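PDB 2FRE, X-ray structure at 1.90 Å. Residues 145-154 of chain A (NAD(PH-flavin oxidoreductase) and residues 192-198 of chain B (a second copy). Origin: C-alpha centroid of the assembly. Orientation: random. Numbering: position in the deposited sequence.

Chain A 145-154: EKLDIPDGFK
Chain B (192-198) EGRFTGK

Where two copies of a protein meet through irregular segments, a single backbone hydrogen bond often sets the register and one aromatic residue supplies the largest single share of the buried surface. Chain A residues 145-154 and chain B residues 192-198 of this flavin oxidoreductase illustrate the principle, burying 422 Å² between them.

The chain A stretch leaves a helix at A:Leu147 (phi/psi -104/10), passes through A:Asp148 at positive phi (60/44), extends through A:Ile149 (-79/127) and makes a type II turn from A:Pro150 (-73/165) through A:Asp151 (-60/143) to A:Phe153 (-117/133), where a strand begins. The turn is closed by a weak bond from A:Phe153 N to A:Pro150 O, 3.4 Å; A:Gly152, at 85/10, occupies a conformation in which a CB would jam against the preceding carbonyl. Chain B has B:Gly193 at 84/-49, a positive phi that favours glycine, then the extended B:Arg194 (-148/155), B:Phe195 (-68/116), B:Thr196 (-123/8) and B:Gly197 (-81/180).

Polar contacts fix the register. B:Phe195 N donates to A:Leu147 O at 2.9 Å and 157°. The CA atoms of A:Leu147 and B:Arg194 lie 4.8 Å apart, those of A:Asp148 and B:Phe195 5.6 Å, and the chains run in broadly the same direction here. B:Arg194 (m, m, t, chi4 -80°) folds back so that its NH1 bonds B:Gly193 O at 3.1 Å, while its CD packs 3.8 Å from A:Leu147 CA. Its charge complements A:Asp148 (chi1 m), but OD2 of that residue stays 4.3 Å from B:Arg194 NE, beyond a salt bridge. Water spans the gap, donating to A:Asp148 OD2 at 2.6 Å and accepting a weak bond from B:Arg194 NE at 3.4 Å. A second water donates to both A:Asp148 O (2.6 Å) and B:Phe195 O (3.2 Å).

Apolar packing centres on B:Phe195 (chi1 t, chi2 113°), whose CA-to-CB bond points toward chain A and which loses 105 Å². Over one face of its ring lies the proline: A:Pro150 CD sits 3.5 Å from the B:Phe195 ring centroid, only 9° off the normal, a CH-pi contact well suited to a rigid pyrrolidine. The edge of B:Phe195 meets the face of A:Phe153 (m, chi2 -95°), with centroids 5.1 Å apart and planes at 63°; A:Phe153 CE1 approaches B:Phe195 CZ to 3.9 Å. A:Ile149 (m, t) adds its CG1 4.2 Å from B:Phe195 CD1. B:Lys198 (m, m, p, p) contributes its aliphatic portion, CD reaching 3.4 Å from A:Phe153 CZ. Leucine suits its buried position, A:Leu147 (m, t) packing CD2 4.1 Å from the aliphatic B:Arg194 CD.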

# COMPACT_ATOMS: atom_id res chain seq x y z
N GLU A 145 24.59 -3.52 0.25
CA GLU A 145 26.01 -3.29 0.48
C GLU A 145 26.38 -1.83 0.21
O GLU A 145 27.00 -1.20 1.06
CB GLU A 145 26.83 -4.21 -0.43
CG GLU A 145 28.31 -4.15 -0.18
CD GLU A 145 28.69 -4.52 1.25
OE1 GLU A 145 27.99 -5.39 1.84
OE2 GLU A 145 29.67 -3.95 1.77
N LYS A 146 26.00 -1.31 -0.95
CA LYS A 146 26.42 0.04 -1.37
C LYS A 146 25.72 1.16 -0.60
O LYS A 146 26.29 2.25 -0.47
CB LYS A 146 26.20 0.24 -2.87
CG LYS A 146 27.08 -0.61 -3.77
CD LYS A 146 28.53 -0.11 -3.85
CE LYS A 146 29.25 -0.74 -5.06
NZ LYS A 146 30.73 -0.64 -5.04
N LEU A 147 24.51 0.93 -0.11
CA LEU A 147 23.75 1.97 0.59
C LEU A 147 23.74 1.78 2.11
O LEU A 147 23.02 2.48 2.82
CB LEU A 147 22.31 2.09 0.05
CG LEU A 147 22.20 2.37 -1.46
CD1 LEU A 147 20.79 2.63 -1.85
CD2 LEU A 147 23.08 3.56 -1.92
N ASP A 148 24.56 0.85 2.59
CA ASP A 148 24.78 0.64 4.03
C ASP A 148 23.50 0.28 4.75
O ASP A 148 23.21 0.81 5.82
CB ASP A 148 25.39 1.88 4.68
CG ASP A 148 26.73 2.26 4.09
OD1 ASP A 148 27.51 1.33 3.78
OD2 ASP A 148 27.00 3.48 3.94
N ILE A 149 22.71 -0.61 4.15
CA ILE A 149 21.49 -1.02 4.78
C ILE A 149 21.85 -2.04 5.86
O ILE A 149 22.55 -3.00 5.55
CB ILE A 149 20.51 -1.59 3.76
CG1 ILE A 149 20.10 -0.45 2.81
CG2 ILE A 149 19.29 -2.23 4.47
CD1 ILE A 149 19.44 -0.91 1.58
N PRO A 150 21.39 -1.82 7.11
CA PRO A 150 21.77 -2.70 8.21
C PRO A 150 21.07 -4.04 8.12
O PRO A 150 20.11 -4.18 7.37
CB PRO A 150 21.29 -1.95 9.46
CG PRO A 150 20.80 -0.61 8.97
CD PRO A 150 20.48 -0.76 7.56
N ASP A 151 21.57 -5.01 8.87
CA ASP A 151 20.98 -6.32 8.97
C ASP A 151 19.56 -6.20 9.48
O ASP A 151 19.27 -5.35 10.34
CB ASP A 151 21.80 -7.24 9.91
CG ASP A 151 23.22 -7.49 9.41
OD1 ASP A 151 23.54 -7.13 8.25
OD2 ASP A 151 24.03 -8.06 10.18
N GLY A 152 18.67 -7.04 8.96
CA GLY A 152 17.29 -7.06 9.41
C GLY A 152 16.44 -6.03 8.70
O GLY A 152 15.32 -5.77 9.13
N PHE A 153 16.98 -5.41 7.65
CA PHE A 153 16.21 -4.53 6.78
C PHE A 153 16.16 -5.11 5.38
O PHE A 153 17.20 -5.51 4.84
CB PHE A 153 16.81 -3.13 6.76
CG PHE A 153 16.55 -2.35 8.02
CD1 PHE A 153 15.48 -1.48 8.09
CD2 PHE A 153 17.37 -2.51 9.13
CE1 PHE A 153 15.21 -0.77 9.23
CE2 PHE A 153 17.10 -1.80 10.29
CZ PHE A 153 16.02 -0.92 10.33
N LYS A 154 14.97 -5.14 4.80
CA LYS A 154 14.71 -5.73 3.50
C LYS A 154 14.48 -4.64 2.43
O LYS A 154 13.78 -3.65 2.67
CB LYS A 154 13.48 -6.63 3.61
CG LYS A 154 12.93 -7.12 2.30
CD LYS A 154 11.81 -8.12 2.49
CE LYS A 154 10.95 -8.29 1.26
NZ LYS A 154 11.65 -7.88 0.01
N GLU B 192 18.77 10.62 2.77
CA GLU B 192 19.36 10.99 1.49
C GLU B 192 20.69 10.29 1.26
O GLU B 192 21.57 10.29 2.14
CB GLU B 192 19.57 12.50 1.40
CG GLU B 192 19.85 12.97 -0.02
CD GLU B 192 19.79 14.50 -0.17
OE1 GLU B 192 20.33 15.22 0.71
OE2 GLU B 192 19.24 14.98 -1.20
N GLY B 193 20.85 9.68 0.09
CA GLY B 193 22.16 9.18 -0.35
C GLY B 193 22.53 7.80 0.18
O GLY B 193 22.95 6.93 -0.58
N ARG B 194 22.39 7.61 1.49
CA ARG B 194 22.77 6.35 2.15
C ARG B 194 21.84 6.12 3.32
O ARG B 194 21.31 7.07 3.89
CB ARG B 194 24.20 6.44 2.69
CG ARG B 194 25.28 6.61 1.64
CD ARG B 194 25.55 5.33 0.87
NE ARG B 194 26.80 5.43 0.12
CZ ARG B 194 26.92 6.05 -1.06
NH1 ARG B 194 25.87 6.62 -1.64
NH2 ARG B 194 28.11 6.09 -1.67
N PHE B 195 21.68 4.86 3.71
CA PHE B 195 20.93 4.54 4.93
C PHE B 195 21.74 5.04 6.12
O PHE B 195 22.85 4.56 6.36
CB PHE B 195 20.68 3.03 5.02
CG PHE B 195 19.67 2.62 6.06
CD1 PHE B 195 18.46 2.07 5.69
CD2 PHE B 195 19.93 2.78 7.42
CE1 PHE B 195 17.52 1.68 6.65
CE2 PHE B 195 18.99 2.40 8.38
CZ PHE B 195 17.79 1.85 7.99
N THR B 196 21.19 6.01 6.86
CA THR B 196 21.88 6.63 7.99
C THR B 196 21.11 6.54 9.30
O THR B 196 21.52 7.13 10.31
CB THR B 196 22.15 8.13 7.73
OG1 THR B 196 20.92 8.79 7.39
CG2 THR B 196 23.16 8.32 6.63
N GLY B 197 20.02 5.79 9.32
CA GLY B 197 19.14 5.78 10.48
C GLY B 197 19.61 4.87 11.60
O GLY B 197 20.64 4.22 11.50
N LYS B 198 18.81 4.86 12.66
CA LYS B 198 18.88 3.90 13.78
C LYS B 198 19.48 4.57 15.00
O LYS B 198 18.78 5.33 15.68
CB LYS B 198 19.60 2.58 13.44
CG LYS B 198 19.14 1.91 12.12
CD LYS B 198 17.81 1.23 12.22
CE LYS B 198 16.57 2.16 12.09
NZ LYS B 198 16.55 3.23 11.10
O HOH W 1 23.73 2.00 8.08
O HOH W 2 29.00 4.55 2.58